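Local coordinates for protein putative 6-pyruvoyl tetrahydrobiopterin synthase (Caenorhabditis elegans, PDB 2G64) that probably converts 7,8-dihydroneopterin triphosphate into 6-pyruvoyl tetrahydropterin, a zinc-dependent early step in the biosynthesis of the cofactor tetrahydrobiopterin, at residues F2-V7 and V58-G63; V7-V12 and Y66-L71; K51-G56 and V121-T126; Y107-L112 and F135-S140. The protein carries 1 engineered substitution. All coordinates share one frame; numbering follows the deposited sequence. Where two conformers were deposited one is given.

Interaction 1: F2-V7 and V58-G63; sequences FRMPIV and VDPTSG
Met4 curls around the flat carbonyl group of Val58: its CB lies 3.2 Å from Val58 O, and its terminal CE comes back to 3.4 Å from the same oxygen. Bends at chi2 (-68°) and chi3 fold the thioether back this way, and CE goes on to touch Pro60 CA at 3.7 Å. The Asp59 side chain leaves its backbone away from the 2-7 segment, and its OD2 takes two backbone donors: Ser62 N meets OD2 at 2.9 Å on the anti lone pair, while Thr61 N, also 2.9 Å from Asp59 OD2, comes from above the carboxylate plane. These bonds make an Asx turn within an Asx motif, which shapes the loop that follows strand 44-57; Gly63 N closes it on Asp59 O at 2.8 Å, in a left-handed conformation that suits glycine. The N-terminal arm runs beside this loop just before strand 6-19 begins, at the end of the mainly antiparallel sheet of the tunnelling fold. One backbone bond joins them, Val58 N to Pro5 O at 3.0 Å, its donor nearly along the C=O axis (177°). Beside it, the branched side chains of Val7 and Val58 meet through their CG2 methyls, 3.5 Å apart in the conformer given. Pro5 also packs on Ile106 of the second subunit, and Gly63 O accepts from Thr100 OG1 of that chain.

Interaction 2: V7-V12 and Y66-L71; sequences VTMERV and YDLAKL
Met9 projects from strand 6-19 as a long knob into a hollow formed by Tyr66, Leu68 and Leu71, where helix 68-80 packs against the sheet of the tunnelling fold. Its CG is anti to the backbone N (chi1 163°) and the chain is extended beyond, which carries the thioether away from the strand. SD rests 3.6 Å from Tyr66 O and 3.9 Å from Tyr66 CB, with the two side chains crossing at about a right angle. The methyl tip fills the space between the leucines: CE is 3.8 Å from Leu68 CB and 4.1 Å from Leu71 CD2. Arg11, two residues along the strand, makes a second bump with its aliphatic part, while its NH1 bonds to Asn133 OD1 of the second subunit. The phenol of Tyr66 leads away from the strand to Glu74. At the start of the helix Asp67 is the N-cap: its OD2 accepts from Lys70 N and pairs with Lys70 NZ, the two donors coming from opposite faces of the carboxylate. Between the bumps of the strand sits Leu71 CD2, 3.9 Å from Arg11 CB, while Leu68 CD1 lies 4.0 Å from Arg11 CD.

Interaction 3: K51-G56 and V121-T126; sequences KVKLRG and VLYKVT
Lys53 and Tyr123 mark the place where two antiparallel strands slip register by one residue. Tyr123 N and Lys124 N both donate to Lys53 O, at 2.8 Å and 3.0 Å, the double grip of a classic beta bulge. Before it Lys51 exchanges backbone bonds with Thr126, and Lys53 N reaches Lys124 O; beyond it Arg55 N bonds to Val121 O. These bonds and the buried Val52, Leu54 and Val125 form the tight part, where Leu122 CD1 lies 4.0 Å from Leu54 CD2 and 4.1 Å from Val52 CG1. The other face is more exposed and carries charge and solvent: a water donates to Lys51 O and bonds Thr126 OG1. Here Tyr123 has Arg55 CD over one ring face, 4.1 Å above the plane, and Lys53 CD at its edge. Lys53 NZ and Lys124 NZ stand only 4.6 Å apart; a bound glycerol, probably from the crystallisation liquor, is hydrogen-bonded to Lys124 NZ. An alanine in place of Tyr123 would probably leave Arg55 CD without the face it covers, Lys53 CD without the ring edge beside it, and Lys138 NZ without its phenol partner. Strand 44-57 is bonded on its other edge to strand 6-19, strand 122-128 to strand 133-137, and helix 101-115 covers the apolar face, with Leu112 on Val52 and Phe109 on Leu122 and Val125.

Interaction 4: Y107-L112 and F135-S140; sequences YMFEKL and FTYKGS. Engineered in segment 135-140: Ser140 (natural residue Cys).
Helix 101-115 packs on the sheet of the tunnelling fold, and here it meets the last strand, 133-137, and the C-terminal tail through a T-shaped aromatic pair. Tyr137 turns its edge to the face of Phe109, with ring centroids 5.0 Å apart and planes at 74°. The touching atoms are Tyr137 CD2, 3.6 Å from Phe109 CG, and Tyr137 CE2, 3.7 Å from Phe109 CD2. Phe109 CG is anti to the backbone N (chi1 -174°), which sets it beside Tyr137 CD2. The tail then folds past both rings: Gly139 N lies 3.3 Å above the plane of the Tyr137 ring, over its centre, and also over one face of Phe109 near the rim. Gly139 CA comes to 3.5 Å from Phe109 CE2; a side chain there would collide with Phe109 CZ, in a backbone conformation where a CB would also press on the preceding carbonyl. An alanine in place of Phe109 would keep CB beside Tyr137 but would probably leave the tyrosine edge without a face to meet and open a gap between Gly139, Leu122 and Val125. Strand 133-137 also pairs with a strand of the third subunit, which extends the sheet into that chain. At the edge of the Tyr137 ring, Glu110 reaches the hydroxyl and the tail through water. One water donates to Glu110 OE2 and bonds Tyr137 OH; another donates to Glu110 OE2 at 2.7 Å and accepts from the backbone N of Ser140, an engineered, poorly ordered terminal residue, at 3.2 Å.

In the fold
Interactions 1, 2 and 3 interleave along the chain, and 3 also crosses 4, whereas 1 and 2 both close before 4 opens. All four reach one sheet, in which strands 6-19, 44-57, 122-128 and 133-137 lie side by side. Interactions 1 and 2 share Val7 on strand 6-19, with centres about 14 Å apart. Interaction 3, joining the two middle strands of these four, has its centre about 8 Å from that of interaction 2 and about 9 Å from that of interaction 4, and is bonded to both through backbone. Interactions 1 and 4, centres about 25 Å apart, do not touch. Strand 6-19 meets the second subunit and strand 133-137 the third, so the sheet continues between subunits of the hexamer.

Interaction 1: F2-V7 and V58-G63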
# COMPACT_ATOMS: atom_id res chain seq x y z
N PHE A 2 26.67 -28.62 -11.33
CA PHE A 2 25.39 -28.92 -10.72
C PHE A 2 24.54 -27.67 -10.88
O PHE A 2 24.87 -26.62 -10.35
CB PHE A 2 25.59 -29.17 -9.22
CG PHE A 2 24.32 -29.53 -8.48
CD1 PHE A 2 23.83 -30.84 -8.48
CD2 PHE A 2 23.63 -28.55 -7.75
CE1 PHE A 2 22.65 -31.18 -7.78
CE2 PHE A 2 22.46 -28.87 -7.04
CZ PHE A 2 21.97 -30.19 -7.06
N ARG A 3 23.46 -27.76 -11.64
CA ARG A 3 22.61 -26.59 -11.79
C ARG A 3 21.84 -26.29 -10.51
O ARG A 3 21.23 -27.17 -9.89
CB ARG A 3 21.70 -26.68 -13.01
CG ARG A 3 21.46 -25.32 -13.65
CD ARG A 3 20.60 -25.41 -14.88
NE ARG A 3 19.20 -25.50 -14.53
CZ ARG A 3 18.26 -24.68 -14.98
NH1 ARG A 3 18.58 -23.69 -15.81
NH2 ARG A 3 17.00 -24.84 -14.60
N MET A 4 21.90 -25.02 -10.10
CA MET A 4 21.31 -24.59 -8.86
C MET A 4 19.84 -24.17 -9.10
O MET A 4 19.42 -23.95 -10.24
CB MET A 4 22.12 -23.41 -8.31
CG MET A 4 23.51 -23.81 -7.74
SD MET A 4 23.33 -24.81 -6.23
CE MET A 4 22.97 -23.46 -5.08
N PRO A 5 19.06 -24.04 -8.01
CA PRO A 5 17.67 -23.57 -8.14
C PRO A 5 17.62 -22.23 -8.85
O PRO A 5 18.50 -21.39 -8.64
CB PRO A 5 17.21 -23.41 -6.69
CG PRO A 5 18.08 -24.34 -5.91
CD PRO A 5 19.43 -24.33 -6.61
N ILE A 6 16.57 -22.02 -9.64
CA ILE A 6 16.35 -20.76 -10.33
C ILE A 6 15.36 -19.92 -9.51
O ILE A 6 14.27 -20.37 -9.17
CB ILE A 6 15.77 -20.98 -11.74
CG1 ILE A 6 16.69 -21.89 -12.58
CG2 ILE A 6 15.55 -19.65 -12.47
CD1 ILE A 6 18.12 -21.44 -12.62
N VAL A 7 15.77 -18.71 -9.17
CA VAL A 7 14.94 -17.84 -8.33
C VAL A 7 14.92 -16.46 -9.01
O VAL A 7 15.83 -16.12 -9.78
CB VAL A 7 15.55 -17.74 -6.90
CG1 VAL A 7 14.99 -16.56 -6.07
CG2 VAL A 7 15.44 -19.08 -6.16
N VAL A 58 20.70 -19.49 -8.10
CA VAL A 58 21.23 -19.07 -6.80
C VAL A 58 22.70 -19.48 -6.68
O VAL A 58 23.06 -20.63 -6.94
CB VAL A 58 20.41 -19.70 -5.65
CG1 VAL A 58 20.96 -19.27 -4.29
CG2 VAL A 58 18.92 -19.38 -5.78
N ASP A 59 23.57 -18.55 -6.31
CA ASP A 59 24.97 -18.90 -6.09
C ASP A 59 25.11 -19.73 -4.79
O ASP A 59 24.56 -19.36 -3.73
CB ASP A 59 25.81 -17.62 -5.98
CG ASP A 59 27.29 -17.91 -5.91
OD1 ASP A 59 27.90 -18.07 -6.98
OD2 ASP A 59 27.83 -18.02 -4.80
N PRO A 60 25.86 -20.84 -4.84
CA PRO A 60 25.93 -21.69 -3.66
C PRO A 60 26.68 -21.02 -2.51
O PRO A 60 26.44 -21.36 -1.36
CB PRO A 60 26.70 -22.94 -4.14
CG PRO A 60 27.46 -22.49 -5.35
CD PRO A 60 26.63 -21.39 -5.98
N THR A 61 27.59 -20.09 -2.80
CA THR A 61 28.37 -19.47 -1.74
C THR A 61 27.70 -18.23 -1.14
O THR A 61 27.53 -18.13 0.08
CB THR A 61 29.81 -19.15 -2.22
OG1 THR A 61 30.42 -20.36 -2.71
CG2 THR A 61 30.65 -18.61 -1.07
N SER A 62 27.29 -17.30 -2.00
CA SER A 62 26.69 -16.06 -1.55
C SER A 62 25.20 -16.21 -1.28
O SER A 62 24.62 -15.39 -0.59
CB SER A 62 26.90 -14.94 -2.57
OG SER A 62 26.18 -15.20 -3.75
N GLY A 63 24.57 -17.24 -1.85
CA GLY A 63 23.10 -17.38 -1.76
C GLY A 63 22.30 -16.37 -2.55
O GLY A 63 21.09 -16.23 -2.34

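Interaction 2: V7-V12 and Y66-L71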
# COMPACT_ATOMS: atom_id res chain seq x y z
N VAL A 7 15.77 -18.71 -9.17
CA VAL A 7 14.94 -17.84 -8.33
C VAL A 7 14.92 -16.46 -9.01
O VAL A 7 15.83 -16.12 -9.78
CB VAL A 7 15.55 -17.74 -6.90
CG1 VAL A 7 14.99 -16.56 -6.07
CG2 VAL A 7 15.44 -19.08 -6.16
N THR A 8 13.88 -15.67 -8.74
CA THR A 8 13.88 -14.29 -9.23
C THR A 8 14.19 -13.33 -8.08
O THR A 8 13.90 -13.61 -6.91
CB THR A 8 12.52 -13.86 -9.86
OG1 THR A 8 11.49 -13.86 -8.87
CG2 THR A 8 12.11 -14.80 -11.02
N MET A 9 14.79 -12.20 -8.44
CA MET A 9 15.13 -11.15 -7.48
C MET A 9 14.70 -9.83 -8.13
O MET A 9 15.09 -9.51 -9.28
CB MET A 9 16.64 -11.15 -7.27
CG MET A 9 17.21 -9.90 -6.63
SD MET A 9 19.01 -9.99 -6.68
CE MET A 9 19.40 -8.36 -6.04
N GLU A 10 13.89 -9.07 -7.40
CA GLU A 10 13.31 -7.86 -7.95
C GLU A 10 13.56 -6.72 -6.99
O GLU A 10 13.40 -6.87 -5.79
CB GLU A 10 11.81 -8.04 -8.19
CG GLU A 10 11.12 -6.81 -8.79
CD GLU A 10 9.67 -7.11 -9.15
OE1 GLU A 10 8.91 -7.61 -8.29
OE2 GLU A 10 9.30 -6.87 -10.31
N ARG A 11 13.95 -5.57 -7.54
CA ARG A 11 14.30 -4.42 -6.73
C ARG A 11 13.46 -3.23 -7.23
O ARG A 11 13.33 -3.01 -8.43
CB ARG A 11 15.80 -4.14 -6.89
CG ARG A 11 16.24 -2.78 -6.36
CD ARG A 11 16.08 -2.72 -4.87
NE ARG A 11 16.58 -1.46 -4.33
CZ ARG A 11 16.84 -1.25 -3.05
NH1 ARG A 11 16.65 -2.23 -2.17
NH2 ARG A 11 17.29 -0.07 -2.64
N VAL A 12 12.87 -2.51 -6.28
CA VAL A 12 11.88 -1.46 -6.60
C VAL A 12 12.50 -0.11 -6.24
O VAL A 12 13.05 0.06 -5.15
CB VAL A 12 10.57 -1.63 -5.76
CG1 VAL A 12 9.54 -0.52 -6.11
CG2 VAL A 12 9.95 -3.06 -5.97
N TYR A 66 22.06 -12.28 -7.68
CA TYR A 66 22.86 -11.15 -8.15
C TYR A 66 23.24 -10.33 -6.93
O TYR A 66 22.53 -10.31 -5.93
CB TYR A 66 22.01 -10.28 -9.11
CG TYR A 66 22.74 -9.32 -10.05
CD1 TYR A 66 23.23 -9.74 -11.28
CD2 TYR A 66 22.86 -7.96 -9.74
CE1 TYR A 66 23.86 -8.85 -12.18
CE2 TYR A 66 23.49 -7.05 -10.63
CZ TYR A 66 23.98 -7.50 -11.83
OH TYR A 66 24.59 -6.62 -12.71
N ASP A 67 24.36 -9.63 -7.03
CA ASP A 67 24.81 -8.76 -5.94
C ASP A 67 23.95 -7.48 -5.87
O ASP A 67 23.98 -6.66 -6.78
CB ASP A 67 26.27 -8.41 -6.18
CG ASP A 67 26.82 -7.44 -5.16
OD1 ASP A 67 26.65 -7.67 -3.95
OD2 ASP A 67 27.42 -6.43 -5.57
N LEU A 68 23.17 -7.34 -4.80
CA LEU A 68 22.25 -6.20 -4.69
C LEU A 68 22.99 -4.87 -4.67
O LEU A 68 22.51 -3.87 -5.23
CB LEU A 68 21.30 -6.31 -3.48
CG LEU A 68 20.38 -5.10 -3.22
CD1 LEU A 68 19.42 -4.85 -4.38
CD2 LEU A 68 19.60 -5.21 -1.92
N ALA A 69 24.17 -4.85 -4.05
CA ALA A 69 24.98 -3.63 -4.02
C ALA A 69 25.34 -3.17 -5.43
O ALA A 69 25.25 -1.98 -5.74
CB ALA A 69 26.24 -3.85 -3.19
N LYS A 70 25.73 -4.13 -6.27
CA LYS A 70 26.04 -3.87 -7.68
C LYS A 70 24.82 -3.42 -8.47
O LYS A 70 24.90 -2.47 -9.26
CB LYS A 70 26.61 -5.13 -8.33
CG LYS A 70 28.11 -5.09 -8.56
CD LYS A 70 28.64 -6.45 -9.00
CE LYS A 70 29.86 -6.88 -8.16
NZ LYS A 70 29.49 -7.75 -6.99
N LEU A 71 23.69 -4.11 -8.28
CA LEU A 71 22.43 -3.72 -8.93
C LEU A 71 22.05 -2.29 -8.54
O LEU A 71 21.63 -1.50 -9.38
CB LEU A 71 21.29 -4.68 -8.55
CG LEU A 71 19.98 -4.50 -9.33
CD1 LEU A 71 20.23 -4.62 -10.82
CD2 LEU A 71 18.89 -5.49 -8.87

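Interaction 3: K51-G56 and V121-T126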
# COMPACT_ATOMS: atom_id res chain seq x y z
N LYS A 51 10.44 -1.22 -11.32
CA LYS A 51 10.89 -2.47 -10.68
C LYS A 51 11.76 -3.24 -11.66
O LYS A 51 11.41 -3.40 -12.81
CB LYS A 51 9.69 -3.34 -10.28
CG LYS A 51 8.58 -2.59 -9.54
CD LYS A 51 7.52 -3.57 -9.07
CE LYS A 51 6.43 -2.85 -8.28
NZ LYS A 51 5.34 -3.82 -7.88
N VAL A 52 12.89 -3.74 -11.17
CA VAL A 52 13.87 -4.43 -11.99
C VAL A 52 13.94 -5.86 -11.50
O VAL A 52 14.31 -6.10 -10.34
CB VAL A 52 15.26 -3.77 -11.86
CG1 VAL A 52 16.36 -4.67 -12.48
CG2 VAL A 52 15.22 -2.39 -12.49
N LYS A 53 13.55 -6.79 -12.36
CA LYS A 53 13.46 -8.19 -11.98
C LYS A 53 14.52 -9.02 -12.72
O LYS A 53 14.65 -8.95 -13.94
CB LYS A 53 12.04 -8.73 -12.29
CG LYS A 53 11.74 -10.15 -11.76
CD LYS A 53 10.27 -10.45 -12.00
CE LYS A 53 9.87 -11.80 -11.45
NZ LYS A 53 8.39 -11.95 -11.31
N LEU A 54 15.26 -9.80 -11.94
CA LEU A 54 16.35 -10.62 -12.45
C LEU A 54 15.93 -12.07 -12.24
O LEU A 54 15.14 -12.36 -11.33
CB LEU A 54 17.62 -10.34 -11.65
CG LEU A 54 18.03 -8.86 -11.49
CD1 LEU A 54 19.41 -8.80 -10.81
CD2 LEU A 54 18.08 -8.14 -12.85
N ARG A 55 16.44 -12.98 -13.06
CA ARG A 55 16.16 -14.40 -12.84
C ARG A 55 17.43 -15.20 -13.14
O ARG A 55 18.11 -14.95 -14.15
CB ARG A 55 15.03 -14.86 -13.77
CG ARG A 55 14.64 -16.32 -13.63
CD ARG A 55 13.45 -16.62 -14.53
NE ARG A 55 12.91 -17.94 -14.26
CZ ARG A 55 13.31 -19.05 -14.87
NH1 ARG A 55 14.26 -19.00 -15.79
NH2 ARG A 55 12.75 -20.22 -14.57
N GLY A 56 17.77 -16.14 -12.28
CA GLY A 56 19.02 -16.89 -12.49
C GLY A 56 19.24 -17.89 -11.39
O GLY A 56 18.48 -17.95 -10.41
N VAL A 121 21.20 -11.96 -16.69
CA VAL A 121 20.12 -12.21 -15.72
C VAL A 121 18.95 -11.20 -15.73
O VAL A 121 17.97 -11.42 -15.03
CB VAL A 121 20.62 -12.38 -14.26
CG1 VAL A 121 21.49 -13.63 -14.13
CG2 VAL A 121 21.34 -11.14 -13.77
N LEU A 122 19.04 -10.13 -16.52
CA LEU A 122 17.93 -9.18 -16.56
C LEU A 122 16.72 -9.87 -17.18
O LEU A 122 16.79 -10.41 -18.29
CB LEU A 122 18.28 -7.90 -17.35
CG LEU A 122 17.14 -6.88 -17.52
CD1 LEU A 122 16.62 -6.40 -16.14
CD2 LEU A 122 17.60 -5.73 -18.40
N TYR A 123 15.60 -9.84 -16.47
CA TYR A 123 14.47 -10.62 -16.88
C TYR A 123 13.25 -9.73 -17.24
O TYR A 123 12.60 -9.94 -18.25
CB TYR A 123 14.15 -11.67 -15.81
CG TYR A 123 12.89 -12.45 -16.10
CD1 TYR A 123 12.86 -13.40 -17.10
CD2 TYR A 123 11.73 -12.20 -15.38
CE1 TYR A 123 11.69 -14.09 -17.38
CE2 TYR A 123 10.56 -12.87 -15.65
CZ TYR A 123 10.55 -13.82 -16.65
OH TYR A 123 9.38 -14.50 -16.91
N LYS A 124 12.96 -8.74 -16.41
CA LYS A 124 11.77 -7.93 -16.66
C LYS A 124 11.90 -6.55 -16.03
O LYS A 124 12.45 -6.41 -14.93
CB LYS A 124 10.53 -8.63 -16.13
CG LYS A 124 9.24 -7.85 -16.44
CD LYS A 124 8.02 -8.62 -16.03
CE LYS A 124 7.54 -8.18 -14.66
NZ LYS A 124 6.36 -8.97 -14.16
N VAL A 125 11.39 -5.54 -16.72
CA VAL A 125 11.24 -4.21 -16.11
C VAL A 125 9.75 -3.89 -16.00
O VAL A 125 8.97 -4.17 -16.91
CB VAL A 125 11.95 -3.13 -16.99
CG1 VAL A 125 11.32 -1.75 -16.81
CG2 VAL A 125 13.44 -3.08 -16.67
N THR A 126 9.37 -3.28 -14.88
CA THR A 126 8.03 -2.78 -14.68
C THR A 126 8.12 -1.26 -14.50
O THR A 126 8.99 -0.77 -13.78
CB THR A 126 7.41 -3.40 -13.40
OG1 THR A 126 7.36 -4.82 -13.56
CG2 THR A 126 5.98 -2.88 -13.17
O HOH W 1 9.73 -5.99 -12.90

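Interaction 4: Y107-L112 and F135-S140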
# COMPACT_ATOMS: atom_id res chain seq x y z
N TYR A 107 12.86 1.89 -22.73
CA TYR A 107 14.03 2.72 -22.46
C TYR A 107 14.80 2.26 -21.23
O TYR A 107 16.01 2.08 -21.29
CB TYR A 107 13.63 4.22 -22.36
CG TYR A 107 14.77 5.04 -21.83
CD1 TYR A 107 15.82 5.43 -22.66
CD2 TYR A 107 14.83 5.40 -20.48
CE1 TYR A 107 16.88 6.18 -22.15
CE2 TYR A 107 15.86 6.14 -19.98
CZ TYR A 107 16.90 6.51 -20.81
OH TYR A 107 17.94 7.25 -20.30
N MET A 108 14.11 2.07 -20.10
CA MET A 108 14.78 1.75 -18.85
C MET A 108 15.40 0.35 -18.91
O MET A 108 16.51 0.14 -18.44
CB MET A 108 13.81 1.84 -17.67
CG MET A 108 13.21 3.25 -17.51
SD MET A 108 14.37 4.51 -16.94
CE MET A 108 14.56 4.05 -15.20
N PHE A 109 14.67 -0.59 -19.48
CA PHE A 109 15.19 -1.95 -19.71
C PHE A 109 16.49 -1.88 -20.53
O PHE A 109 17.51 -2.46 -20.15
CB PHE A 109 14.14 -2.76 -20.46
CG PHE A 109 14.47 -4.22 -20.64
CD1 PHE A 109 13.99 -5.17 -19.76
CD2 PHE A 109 15.26 -4.63 -21.71
CE1 PHE A 109 14.28 -6.53 -19.94
CE2 PHE A 109 15.56 -5.99 -21.91
CZ PHE A 109 15.06 -6.94 -21.01
N GLU A 110 16.44 -1.19 -21.66
CA GLU A 110 17.61 -1.17 -22.54
C GLU A 110 18.80 -0.41 -21.95
O GLU A 110 19.95 -0.84 -22.07
CB GLU A 110 17.24 -0.65 -23.93
CG GLU A 110 16.33 -1.60 -24.73
CD GLU A 110 16.98 -2.97 -25.00
OE1 GLU A 110 18.23 -3.05 -25.03
OE2 GLU A 110 16.25 -3.96 -25.19
N LYS A 111 18.53 0.73 -21.30
CA LYS A 111 19.59 1.51 -20.65
C LYS A 111 20.23 0.71 -19.50
O LYS A 111 21.46 0.70 -19.32
CB LYS A 111 19.06 2.86 -20.15
CG LYS A 111 20.09 3.70 -19.43
CD LYS A 111 21.03 4.37 -20.43
CE LYS A 111 22.25 4.96 -19.74
NZ LYS A 111 23.31 5.29 -20.73
N LEU A 112 19.40 0.02 -18.73
CA LEU A 112 19.94 -0.79 -17.63
C LEU A 112 20.78 -1.91 -18.22
O LEU A 112 21.90 -2.14 -17.78
CB LEU A 112 18.84 -1.38 -16.77
CG LEU A 112 19.34 -2.29 -15.64
CD1 LEU A 112 20.34 -1.53 -14.75
CD2 LEU A 112 18.16 -2.85 -14.81
N PHE A 135 3.01 -1.08 -16.50
CA PHE A 135 3.58 -1.60 -17.77
C PHE A 135 4.79 -2.49 -17.55
O PHE A 135 5.62 -2.21 -16.66
CB PHE A 135 3.97 -0.42 -18.66
CG PHE A 135 2.83 0.53 -18.87
CD1 PHE A 135 2.06 0.46 -20.02
CD2 PHE A 135 2.49 1.46 -17.88
CE1 PHE A 135 0.96 1.31 -20.20
CE2 PHE A 135 1.39 2.31 -18.06
CZ PHE A 135 0.63 2.23 -19.22
N THR A 136 4.92 -3.55 -18.36
CA THR A 136 6.09 -4.40 -18.22
C THR A 136 6.68 -4.74 -19.57
O THR A 136 5.99 -4.72 -20.60
CB THR A 136 5.82 -5.70 -17.43
OG1 THR A 136 5.21 -6.68 -18.29
CG2 THR A 136 4.94 -5.43 -16.17
N TYR A 137 7.96 -5.06 -19.55
CA TYR A 137 8.69 -5.32 -20.78
C TYR A 137 9.77 -6.34 -20.45
O TYR A 137 10.42 -6.23 -19.40
CB TYR A 137 9.32 -4.05 -21.32
CG TYR A 137 10.11 -4.25 -22.59
CD1 TYR A 137 9.51 -4.79 -23.72
CD2 TYR A 137 11.46 -3.91 -22.65
CE1 TYR A 137 10.26 -4.98 -24.90
CE2 TYR A 137 12.20 -4.09 -23.80
CZ TYR A 137 11.58 -4.61 -24.92
OH TYR A 137 12.31 -4.77 -26.07
N LYS A 138 9.91 -7.34 -21.32
CA LYS A 138 10.91 -8.41 -21.13
C LYS A 138 11.98 -8.48 -22.21
O LYS A 138 12.77 -9.44 -22.26
CB LYS A 138 10.24 -9.78 -21.00
CG LYS A 138 9.43 -9.98 -19.73
CD LYS A 138 8.65 -11.30 -19.85
CE LYS A 138 8.07 -11.74 -18.53
NZ LYS A 138 7.70 -13.20 -18.59
N GLY A 139 12.03 -7.46 -23.05
CA GLY A 139 13.10 -7.36 -24.05
C GLY A 139 12.71 -8.08 -25.33
O GLY A 139 11.57 -8.52 -25.48
N SER A 140 13.67 -8.21 -26.24
CA SER A 140 13.49 -9.00 -27.45
C SER A 140 13.61 -10.49 -27.16
O SER A 140 13.85 -10.91 -26.02
CB SER A 140 14.52 -8.59 -28.51
OG SER A 140 14.30 -7.27 -28.96
OXT SER A 140 13.49 -11.32 -28.06
O HOH W 2 14.35 -3.33 -26.63
O HOH W 3 16.38 -6.67 -25.52